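Local atomic coordinates of peroxinectin A (Dictyostelium discoideum, PDB entry 6ERC), a protein that uses hydrogen peroxide to oxidise phenolic donors to radicals and, as a secreted heme peroxidase, is also active toward iodide and thiocyanate. Residues F23-R28 and R120-P125; A84-E89 and E295-A300; A239-E244 and N482-T487. One frame throughout, in Å; residues are numbered along the deposited sequence.

Overall arrangement
Contacts 1 and 2 are neighbours, their centres 12 Å apart, and they touch. The backbone N of R120 lies 2.9 Å from the carbonyl O of K87, a probable hydrogen bond, and F26 CE1 packs at 3.7 Å on T297 CG2. Contact 2 is the one at the heme: 84-89 and 295-300 meet at a propionate, with the side chain of A84 about 8 Å from that of H81, the predicted proton acceptor. Contact 1 lies farther out, in a mannosylated sheet, the R120 side chain about 11 Å from the heme. Contact 3 is remote, its nearest atoms about 20 Å from contact 2 and about 24 Å from contact 1, and tethers surface elements away from the annotated sites.

Contact 1: F23-R28 and R120-P125; sequences FTPFIR and RATEVP. With BMA (beta-D-mannopyranose), chain H.
P25 and T122 form the apolar, more buried half of this contact. CG of the proline ring lies 4.2 Å from T122 CG2 and 4.4 Å from V124 CG1, so one ring atom meets two methyl groups of strand 121-124. T122 is buried, and both P25 and V124 also touch E141 of strand 139-144, which lies between their strands in the sheet; the contact therefore reaches across a middle strand. The threonine serves both halves: its OG1 is anti to the backbone N (chi1 -161°), which leaves CG2 for the proline while OG1 is bonded covalently to C1 of a mannose at 1.6 Å. The other half faces solvent, with F23 exposed and R120 partly so, and they touch through a single guanidinium nitrogen. R120 runs out extended from CG to NE, and its NH1 comes obliquely within 3.5 Å of CD1 on the ring of F23, the two planes 30° apart. At the edge of the guanidinium, R120 NH2 donates to mannose O3 at 2.5 Å, nearly straight at 169°, although so short a length deserves caution. A long, weak bond from mannose O2 to A121 O adds little. The contact thus joins edge strand 24-25 and inner strand 113-124 of a four-stranded antiparallel sheet, their side chains meeting over strand 139-144, where F23 and T24 both face N144 in a G1 beta bulge.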
loop_
_atom_site.group_PDB
_atom_site.type_symbol
_atom_site.label_atom_id
_atom_site.label_comp_id
_atom_site.label_asym_id
_atom_site.label_seq_id
_atom_site.Cartn_x
_atom_site.Cartn_y
_atom_site.Cartn_z
ATOM N N PHE A 23 -2.725 -14.669 -6.897
ATOM C CA PHE A 23 -2.731 -15.926 -6.144
ATOM C C PHE A 23 -1.482 -16.759 -6.423
ATOM O O PHE A 23 -1.551 -17.982 -6.558
ATOM C CB PHE A 23 -4.000 -16.736 -6.437
ATOM C CG PHE A 23 -5.275 -15.988 -6.171
ATOM C CD1 PHE A 23 -5.480 -15.344 -4.962
ATOM C CD2 PHE A 23 -6.266 -15.921 -7.138
ATOM C CE1 PHE A 23 -6.654 -14.653 -4.720
ATOM C CE2 PHE A 23 -7.438 -15.230 -6.901
ATOM C CZ PHE A 23 -7.633 -14.596 -5.693
ATOM N N THR A 24 -0.329 -16.098 -6.502
ATOM C CA THR A 24 0.933 -16.801 -6.705
ATOM C C THR A 24 1.912 -16.485 -5.577
ATOM O O THR A 24 1.867 -15.391 -4.999
ATOM C CB THR A 24 1.578 -16.423 -8.045
ATOM O OG1 THR A 24 1.810 -15.012 -8.091
ATOM C CG2 THR A 24 0.688 -16.835 -9.209
ATOM N N PRO A 25 2.795 -17.426 -5.227
ATOM C CA PRO A 25 3.717 -17.188 -4.107
ATOM C C PRO A 25 4.533 -15.921 -4.309
ATOM O O PRO A 25 4.852 -15.522 -5.435
ATOM C CB PRO A 25 4.624 -18.430 -4.101
ATOM C CG PRO A 25 3.965 -19.458 -4.984
ATOM C CD PRO A 25 2.785 -18.831 -5.675
ATOM N N PHE A 26 4.842 -15.270 -3.189
ATOM C CA PHE A 26 5.742 -14.124 -3.211
ATOM C C PHE A 26 7.161 -14.562 -3.565
ATOM O O PHE A 26 7.510 -15.747 -3.526
ATOM C CB PHE A 26 5.759 -13.404 -1.857
ATOM C CG PHE A 26 4.551 -12.551 -1.601
ATOM C CD1 PHE A 26 4.426 -11.305 -2.193
ATOM C CD2 PHE A 26 3.556 -12.976 -0.733
ATOM C CE1 PHE A 26 3.323 -10.511 -1.941
ATOM C CE2 PHE A 26 2.450 -12.184 -0.480
ATOM C CZ PHE A 26 2.336 -10.950 -1.084
ATOM N N ILE A 27 7.980 -13.579 -3.903
ATOM C CA ILE A 27 9.403 -13.789 -4.124
ATOM C C ILE A 27 10.145 -13.504 -2.821
ATOM O O ILE A 27 9.646 -12.806 -1.935
ATOM C CB ILE A 27 9.926 -12.899 -5.282
ATOM C CG1 ILE A 27 9.252 -13.280 -6.603
ATOM C CG2 ILE A 27 11.438 -12.990 -5.439
ATOM C CD1 ILE A 27 9.535 -14.704 -7.068
ATOM N N ARG A 28 11.345 -14.066 -2.693
ATOM C CA ARG A 28 12.213 -13.822 -1.551
ATOM C C ARG A 28 13.529 -13.232 -2.035
ATOM O O ARG A 28 14.169 -13.786 -2.934
ATOM C CB ARG A 28 12.481 -15.113 -0.767
ATOM C CG ARG A 28 11.261 -15.713 -0.091
ATOM C CD ARG A 28 10.990 -15.090 1.269
ATOM N NE ARG A 28 9.849 -15.728 1.920
ATOM C CZ ARG A 28 9.387 -15.407 3.123
ATOM N NH1 ARG A 28 9.965 -14.449 3.834
ATOM N NH2 ARG A 28 8.338 -16.050 3.617
ATOM N N ARG A 120 -2.282 -16.415 4.027
ATOM C CA ARG A 120 -2.417 -17.606 3.205
ATOM C C ARG A 120 -1.061 -18.029 2.673
ATOM O O ARG A 120 -0.275 -17.215 2.176
ATOM C CB ARG A 120 -3.376 -17.346 2.042
ATOM C CG ARG A 120 -3.596 -18.530 1.097
ATOM C CD ARG A 120 -4.417 -18.106 -0.102
ATOM N NE ARG A 120 -4.362 -19.069 -1.199
ATOM C CZ ARG A 120 -4.993 -18.911 -2.359
ATOM N NH1 ARG A 120 -5.737 -17.831 -2.579
ATOM N NH2 ARG A 120 -4.886 -19.835 -3.306
ATOM N N ALA A 121 -0.804 -19.324 2.786
ATOM C CA ALA A 121 0.448 -19.904 2.335
ATOM C C ALA A 121 0.155 -21.191 1.578
ATOM O O ALA A 121 -0.931 -21.770 1.677
ATOM C CB ALA A 121 1.415 -20.177 3.505
ATOM N N THR A 122 1.148 -21.619 0.810
ATOM C CA THR A 122 1.054 -22.817 -0.003
ATOM C C THR A 122 2.402 -23.522 0.018
ATOM O O THR A 122 3.453 -22.892 0.175
ATOM C CB THR A 122 0.642 -22.483 -1.454
ATOM O OG1 THR A 122 0.136 -23.662 -2.086
ATOM C CG2 THR A 122 1.848 -21.941 -2.267
ATOM N N GLU A 123 2.353 -24.839 -0.142
ATOM C CA GLU A 123 3.568 -25.634 -0.182
ATOM C C GLU A 123 4.360 -25.310 -1.445
ATOM O O GLU A 123 3.800 -25.115 -2.520
ATOM C CB GLU A 123 3.227 -27.137 -0.113
ATOM C CG GLU A 123 4.435 -28.030 0.050
ATOM C CD GLU A 123 4.040 -29.473 0.312
ATOM O OE1 GLU A 123 2.911 -29.705 0.808
ATOM O OE2 GLU A 123 4.849 -30.377 0.024
ATOM N N VAL A 124 5.678 -25.236 -1.303
ATOM C CA VAL A 124 6.571 -24.937 -2.422
ATOM C C VAL A 124 7.716 -25.939 -2.411
ATOM O O VAL A 124 7.954 -26.639 -1.411
ATOM C CB VAL A 124 7.107 -23.487 -2.357
ATOM C CG1 VAL A 124 5.966 -22.499 -2.519
ATOM C CG2 VAL A 124 7.879 -23.234 -1.060
ATOM N N PRO A 125 8.435 -26.046 -3.531
ATOM C CA PRO A 125 9.595 -26.939 -3.575
ATOM C C PRO A 125 10.700 -26.423 -2.673
ATOM O O PRO A 125 10.941 -25.216 -2.588
ATOM C CB PRO A 125 10.014 -26.908 -5.050
ATOM C CG PRO A 125 8.843 -26.383 -5.786
ATOM C CD PRO A 125 8.150 -25.456 -4.846
HETATM C C1 BMA H . -1.368 -24.117 -2.019
HETATM C C2 BMA H . -2.884 -23.812 -1.777
HETATM C C3 BMA H . -3.494 -23.202 -3.063
HETATM C C4 BMA H . -2.917 -23.884 -4.338
HETATM C C5 BMA H . -2.291 -25.231 -3.939
HETATM C C6 BMA H . -1.816 -26.066 -5.118
HETATM O O2 BMA H . -3.059 -22.850 -0.745
HETATM O O3 BMA H . -3.293 -21.804 -3.112
HETATM O O4 BMA H . -3.952 -24.121 -5.279
HETATM O O5 BMA H . -1.142 -24.962 -3.125
HETATM O O6 BMA H . -2.230 -27.435 -4.943
#

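Contact 2: A84-E89 and E295-A300; sequences ALSKPE and EFTTTA. With HEM (protoporphyrin IX containing Fe), chain F.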
loop_
_atom_site.group_PDB
_atom_site.type_symbol
_atom_site.label_atom_id
_atom_site.label_comp_id
_atom_site.label_asym_id
_atom_site.label_seq_id
_atom_site.Cartn_x
_atom_site.Cartn_y
_atom_site.Cartn_z
ATOM N N ALA A 84 0.110 -5.730 -4.114
ATOM C CA ALA A 84 0.230 -6.830 -3.165
ATOM C C ALA A 84 -0.934 -6.854 -2.185
ATOM O O ALA A 84 -1.409 -5.807 -1.741
ATOM C CB ALA A 84 1.547 -6.732 -2.387
ATOM N N LEU A 85 -1.374 -8.065 -1.845
ATOM C CA LEU A 85 -2.333 -8.278 -0.766
ATOM C C LEU A 85 -1.973 -9.570 -0.051
ATOM O O LEU A 85 -1.944 -10.636 -0.671
ATOM C CB LEU A 85 -3.770 -8.352 -1.287
ATOM C CG LEU A 85 -4.822 -8.649 -0.212
ATOM C CD1 LEU A 85 -4.989 -7.455 0.713
ATOM C CD2 LEU A 85 -6.148 -9.042 -0.832
ATOM N N SER A 86 -1.711 -9.475 1.252
ATOM C CA SER A 86 -1.416 -10.651 2.070
ATOM C C SER A 86 -2.716 -11.111 2.722
ATOM O O SER A 86 -2.983 -10.874 3.901
ATOM C CB SER A 86 -0.342 -10.327 3.099
ATOM O OG SER A 86 0.869 -9.962 2.461
ATOM N N LYS A 87 -3.538 -11.782 1.928
ATOM C CA LYS A 87 -4.864 -12.183 2.389
ATOM C C LYS A 87 -4.739 -13.298 3.422
ATOM O O LYS A 87 -4.142 -14.339 3.119
ATOM C CB LYS A 87 -5.717 -12.640 1.210
ATOM C CG LYS A 87 -7.201 -12.784 1.535
ATOM C CD LYS A 87 -8.022 -13.099 0.287
ATOM C CE LYS A 87 -9.490 -13.339 0.613
ATOM N NZ LYS A 87 -10.149 -12.119 1.160
ATOM N N PRO A 88 -5.269 -13.139 4.634
ATOM C CA PRO A 88 -5.142 -14.200 5.639
ATOM C C PRO A 88 -6.084 -15.371 5.409
ATOM O O PRO A 88 -7.150 -15.241 4.804
ATOM C CB PRO A 88 -5.489 -13.486 6.955
ATOM C CG PRO A 88 -5.442 -12.032 6.657
ATOM C CD PRO A 88 -5.807 -11.902 5.224
ATOM N N GLU A 89 -5.664 -16.527 5.909
ATOM C CA GLU A 89 -6.533 -17.683 6.089
ATOM C C GLU A 89 -7.091 -17.689 7.500
ATOM O O GLU A 89 -6.622 -16.959 8.372
ATOM C CB GLU A 89 -5.753 -18.968 5.837
ATOM C CG GLU A 89 -5.572 -19.349 4.391
ATOM C CD GLU A 89 -4.734 -20.602 4.244
ATOM O OE1 GLU A 89 -3.599 -20.624 4.771
ATOM O OE2 GLU A 89 -5.216 -21.573 3.620
ATOM N N GLU A 295 9.813 -9.389 1.198
ATOM C CA GLU A 295 10.373 -8.342 2.042
ATOM C C GLU A 295 9.841 -6.969 1.658
ATOM O O GLU A 295 9.719 -6.093 2.520
ATOM C CB GLU A 295 11.900 -8.354 1.959
ATOM C CG GLU A 295 12.551 -9.660 2.404
ATOM C CD GLU A 295 12.496 -10.740 1.334
ATOM O OE1 GLU A 295 11.789 -10.546 0.322
ATOM O OE2 GLU A 295 13.165 -11.782 1.505
ATOM N N PHE A 296 9.522 -6.766 0.377
ATOM C CA PHE A 296 9.018 -5.472 -0.076
ATOM C C PHE A 296 7.695 -5.139 0.599
ATOM O O PHE A 296 7.563 -4.108 1.268
ATOM C CB PHE A 296 8.862 -5.482 -1.600
ATOM C CG PHE A 296 8.201 -4.245 -2.157
ATOM C CD1 PHE A 296 8.941 -3.104 -2.422
ATOM C CD2 PHE A 296 6.841 -4.231 -2.431
ATOM C CE1 PHE A 296 8.336 -1.967 -2.939
ATOM C CE2 PHE A 296 6.231 -3.095 -2.951
ATOM C CZ PHE A 296 6.981 -1.965 -3.204
ATOM N N THR A 297 6.698 -6.008 0.437
ATOM C CA THR A 297 5.374 -5.712 0.965
ATOM C C THR A 297 5.299 -5.911 2.473
ATOM O O THR A 297 4.587 -5.166 3.156
ATOM C CB THR A 297 4.325 -6.579 0.260
ATOM O OG1 THR A 297 3.014 -6.153 0.645
ATOM C CG2 THR A 297 4.492 -8.051 0.600
ATOM N N THR A 298 6.028 -6.888 3.013
ATOM C CA THR A 298 5.938 -7.177 4.440
ATOM C C THR A 298 6.754 -6.196 5.274
ATOM O O THR A 298 6.333 -5.815 6.371
ATOM C CB THR A 298 6.403 -8.608 4.716
ATOM O OG1 THR A 298 5.737 -9.514 3.828
ATOM C CG2 THR A 298 6.101 -8.999 6.155
ATOM N N THR A 299 7.919 -5.773 4.775
ATOM C CA THR A 299 8.874 -5.020 5.587
ATOM C C THR A 299 9.126 -3.625 5.031
ATOM O O THR A 299 8.745 -2.641 5.669
ATOM C CB THR A 299 10.180 -5.810 5.700
ATOM O OG1 THR A 299 9.890 -7.181 6.005
ATOM C CG2 THR A 299 11.066 -5.225 6.793
ATOM N N ALA A 300 9.762 -3.502 3.866
ATOM C CA ALA A 300 10.273 -2.209 3.423
ATOM C C ALA A 300 9.147 -1.205 3.197
ATOM O O ALA A 300 9.148 -0.112 3.773
ATOM C CB ALA A 300 11.098 -2.388 2.148
HETATM C CHA HEM F . -0.853 -3.204 4.949
HETATM C CHB HEM F . -3.734 0.064 7.047
HETATM C CHC HEM F . -1.181 3.633 4.945
HETATM C CHD HEM F . 1.839 0.354 3.050
HETATM C C1A HEM F . -1.810 -2.624 5.745
HETATM C C2A HEM F . -2.675 -3.319 6.666
HETATM C C3A HEM F . -3.473 -2.423 7.253
HETATM C C4A HEM F . -3.139 -1.125 6.712
HETATM C CMA HEM F . -4.566 -2.698 8.309
HETATM C CAA HEM F . -2.639 -4.836 6.913
HETATM C CBA HEM F . -2.126 -5.039 8.332
HETATM C CGA HEM F . -1.528 -6.414 8.470
HETATM O O1A HEM F . -0.512 -6.707 7.788
HETATM O O2A HEM F . -2.061 -7.219 9.274
HETATM C C1B HEM F . -3.300 1.303 6.639
HETATM C C2B HEM F . -3.926 2.553 6.991
HETATM C C3B HEM F . -3.230 3.544 6.409
HETATM C C4B HEM F . -2.134 2.946 5.673
HETATM C CMB HEM F . -5.184 2.631 7.880
HETATM C CAB HEM F . -3.459 5.073 6.461
HETATM C CBB HEM F . -4.412 5.646 7.203
HETATM C C1C HEM F . -0.132 3.066 4.253
HETATM C C2C HEM F . 0.887 3.775 3.498
HETATM C C3C HEM F . 1.725 2.857 2.970
HETATM C C4C HEM F . 1.251 1.555 3.383
HETATM C CMC HEM F . 0.904 5.315 3.401
HETATM C CAC HEM F . 2.991 2.977 2.081
HETATM C CBC HEM F . 3.521 4.113 1.622
HETATM C C1D HEM F . 1.348 -0.891 3.362
HETATM C C2D HEM F . 1.870 -2.151 2.886
HETATM C C3D HEM F . 1.129 -3.125 3.422
HETATM C C4D HEM F . 0.104 -2.521 4.238
HETATM C CMD HEM F . 3.088 -2.303 1.952
HETATM C CAD HEM F . 1.269 -4.642 3.209
HETATM C CBD HEM F . 0.605 -4.924 1.865
HETATM C CGD HEM F . -0.066 -6.276 1.860
HETATM O O1D HEM F . -1.236 -6.361 2.315
HETATM O O2D HEM F . 0.548 -7.271 1.399
HETATM N NA HEM F . -2.121 -1.284 5.796
HETATM N NB HEM F . -2.210 1.575 5.836
HETATM N NC HEM F . 0.123 1.715 4.157
HETATM N ND HEM F . 0.271 -1.155 4.183
HETATM FE FE HEM F . -0.986 0.191 4.952
#
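T297 meets A84 with its first side-chain atoms, and can be followed outward from there. Its CB lies 3.8 Å from A84 CB, an apolar approach that places the helix beside the loop. From CB the side chain forks. OG1, set anti to the backbone N (chi1 -172°), passes 3.4 Å from A84 CB. The same T297 OG1 ends at the heme, donating to propionate oxygen O2D at 2.8 Å and lying 3.0 Å from the propionate carbon CBD. The methyl branch, T297 CG2, stays near the same carboxylate, 4.1 Å from heme O2D, with S86 OG 4.5 Å away. S86 approaches this carboxylate from the loop. Its OG, turned beside its own backbone N, donates to heme O2D at 2.9 Å, and S86 N makes a weak bond to heme O1D at 3.3 Å. The two hydroxyls subtend about 112° at O2D, which shows that they arrive from well-separated directions. T297 itself sits in a wider pi-type turn, where E295 O accepts from both T299 N and A300 N. The three residues in touch, A84, S86 and T297, are all buried. Two hydroxyl donors on one oxygen and a weakly bound amide on the other probably help to stabilise an ionised propionate, alongside R302, R386, R382 and R213, which also bond to the heme; gripped from two distant parts of the chain, its rotation is probably limited.

Contact 3: A239-E244 and N482-T487; sequences ARLHPE and NRECET
H242 NE2 donates to E484 OE2 at 2.6 Å, the one hydrogen bond between the two segments. Its geometry is sound: the N-H...O angle is 166°, the acceptor lies 8° out of the imidazole plane, and OE2 accepts the bond through its syn lone pair. The carboxylate is nevertheless turned, its plane 64° from that of the ring, so the groups meet at the ring edge without lying coplanar. The side chains come from opposite directions. That of E484 is extended beyond CG, which carries OE2 out to the histidine, and its other oxygen, OE1, rests 3.3 Å from L241 CD2; one methyl therefore lies against the carboxylate beside the histidine. A carboxylate so near is likely to favour the protonated imidazole, whereas R483 NH2, 5.5 Å from H242 NE2, may oppose this slightly. With an alanine here in place of E484, NE2 would probably lose its acceptor across the contact and the methyl of L241 its cover. The ring of H242 is also stacked on W245. The loop has further ties: C485 is disulfide-bonded to C257, and E486 makes salt bridges to R233 and K237. This is a surface His-carboxylate pair joining the C-terminal end of helix 218-241 to the type I turn N482-C485, which follows helix 476-481 in the largely helical peroxidase fold.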
loop_
_atom_site.group_PDB
_atom_site.type_symbol
_atom_site.label_atom_id
_atom_site.label_comp_id
_atom_site.label_asym_id
_atom_site.label_seq_id
_atom_site.Cartn_x
_atom_site.Cartn_y
_atom_site.Cartn_z
ATOM N N ALA A 239 -15.031 8.126 -27.556
ATOM C CA ALA A 239 -16.335 7.890 -28.165
ATOM C C ALA A 239 -16.599 8.884 -29.290
ATOM O O ALA A 239 -17.116 8.512 -30.349
ATOM C CB ALA A 239 -17.432 7.974 -27.105
ATOM N N ARG A 240 -16.249 10.156 -29.078
ATOM C CA ARG A 240 -16.422 11.155 -30.127
ATOM C C ARG A 240 -15.409 10.958 -31.248
ATOM O O ARG A 240 -15.751 11.083 -32.430
ATOM C CB ARG A 240 -16.296 12.561 -29.542
ATOM C CG ARG A 240 -17.498 13.007 -28.722
ATOM C CD ARG A 240 -17.352 14.451 -28.246
ATOM N NE ARG A 240 -17.295 15.403 -29.356
ATOM C CZ ARG A 240 -18.361 15.915 -29.972
ATOM N NH1 ARG A 240 -19.587 15.568 -29.599
ATOM N NH2 ARG A 240 -18.201 16.777 -30.971
ATOM N N LEU A 241 -14.160 10.651 -30.898
ATOM C CA LEU A 241 -13.127 10.484 -31.914
ATOM C C LEU A 241 -13.376 9.247 -32.766
ATOM O O LEU A 241 -13.133 9.265 -33.978
ATOM C CB LEU A 241 -11.749 10.409 -31.255
ATOM C CG LEU A 241 -10.809 11.592 -31.498
ATOM C CD1 LEU A 241 -11.443 12.900 -31.073
ATOM C CD2 LEU A 241 -9.496 11.379 -30.762
ATOM N N HIS A 242 -13.862 8.166 -32.159
ATOM C CA HIS A 242 -14.078 6.896 -32.852
ATOM C C HIS A 242 -15.494 6.415 -32.570
ATOM O O HIS A 242 -15.714 5.571 -31.691
ATOM C CB HIS A 242 -13.049 5.851 -32.417
ATOM C CG HIS A 242 -11.637 6.346 -32.448
ATOM N ND1 HIS A 242 -10.827 6.223 -33.556
ATOM C CD2 HIS A 242 -10.891 6.967 -31.505
ATOM C CE1 HIS A 242 -9.644 6.747 -33.296
ATOM N NE2 HIS A 242 -9.656 7.207 -32.057
ATOM N N PRO A 243 -16.486 6.938 -33.295
ATOM C CA PRO A 243 -17.858 6.435 -33.121
ATOM C C PRO A 243 -18.018 4.981 -33.517
ATOM O O PRO A 243 -18.979 4.339 -33.079
ATOM C CB PRO A 243 -18.688 7.357 -34.023
ATOM C CG PRO A 243 -17.848 8.573 -34.210
ATOM C CD PRO A 243 -16.437 8.096 -34.201
ATOM N N GLU A 244 -17.111 4.442 -34.333
ATOM C CA GLU A 244 -17.195 3.042 -34.727
ATOM C C GLU A 244 -16.803 2.099 -33.597
ATOM O O GLU A 244 -17.140 0.911 -33.655
ATOM C CB GLU A 244 -16.312 2.783 -35.956
ATOM C CG GLU A 244 -14.803 2.922 -35.725
ATOM C CD GLU A 244 -14.320 4.359 -35.793
ATOM O OE1 GLU A 244 -15.165 5.276 -35.734
ATOM O OE2 GLU A 244 -13.094 4.571 -35.908
ATOM N N ASN A 482 -1.307 3.941 -26.925
ATOM C CA ASN A 482 -1.713 5.067 -26.089
ATOM C C ASN A 482 -1.360 6.401 -26.727
ATOM O O ASN A 482 -1.005 7.360 -26.037
ATOM C CB ASN A 482 -1.077 4.937 -24.709
ATOM C CG ASN A 482 -1.606 3.740 -23.938
ATOM O OD1 ASN A 482 -2.702 3.246 -24.207
ATOM N ND2 ASN A 482 -0.829 3.269 -22.973
ATOM N N ARG A 483 -1.465 6.490 -28.055
ATOM C CA ARG A 483 -1.093 7.711 -28.757
ATOM C C ARG A 483 -2.110 8.828 -28.566
ATOM O O ARG A 483 -1.767 9.997 -28.775
ATOM C CB ARG A 483 -0.908 7.424 -30.250
ATOM C CG ARG A 483 -2.118 6.822 -30.942
ATOM C CD ARG A 483 -1.796 6.483 -32.391
ATOM N NE ARG A 483 -2.434 5.242 -32.826
ATOM C CZ ARG A 483 -3.671 5.155 -33.305
ATOM N NH1 ARG A 483 -4.155 3.976 -33.673
ATOM N NH2 ARG A 483 -4.430 6.237 -33.415
ATOM N N GLU A 484 -3.340 8.505 -28.172
ATOM C CA GLU A 484 -4.377 9.510 -27.972
ATOM C C GLU A 484 -4.699 9.740 -26.500
ATOM O O GLU A 484 -5.703 10.388 -26.192
ATOM C CB GLU A 484 -5.646 9.116 -28.734
ATOM C CG GLU A 484 -5.425 8.919 -30.229
ATOM C CD GLU A 484 -6.720 8.905 -31.022
ATOM O OE1 GLU A 484 -6.890 9.782 -31.897
ATOM O OE2 GLU A 484 -7.565 8.021 -30.767
ATOM N N CYS A 485 -3.877 9.233 -25.584
ATOM C CA CYS A 485 -4.087 9.489 -24.169
ATOM C C CYS A 485 -3.660 10.916 -23.829
ATOM O O CYS A 485 -3.135 11.657 -24.664
ATOM C CB CYS A 485 -3.324 8.475 -23.317
ATOM S SG CYS A 485 -3.744 6.736 -23.598
ATOM N N GLU A 486 -3.888 11.307 -22.578
ATOM C CA GLU A 486 -3.564 12.638 -22.075
ATOM C C GLU A 486 -2.812 12.533 -20.755
ATOM O O GLU A 486 -3.135 13.191 -19.764
ATOM C CB GLU A 486 -4.832 13.466 -21.909
ATOM C CG GLU A 486 -5.739 13.454 -23.124
ATOM C CD GLU A 486 -7.019 14.224 -22.891
ATOM O OE1 GLU A 486 -7.187 14.767 -21.779
ATOM O OE2 GLU A 486 -7.856 14.282 -23.817
ATOM N N THR A 487 -1.784 11.692 -20.731
ATOM C CA THR A 487 -1.058 11.425 -19.498
ATOM C C THR A 487 -0.221 12.638 -19.110
ATOM O O THR A 487 0.647 13.074 -19.873
ATOM C CB THR A 487 -0.175 10.192 -19.670
ATOM O OG1 THR A 487 -0.981 9.094 -20.111
ATOM C CG2 THR A 487 0.486 9.827 -18.358
#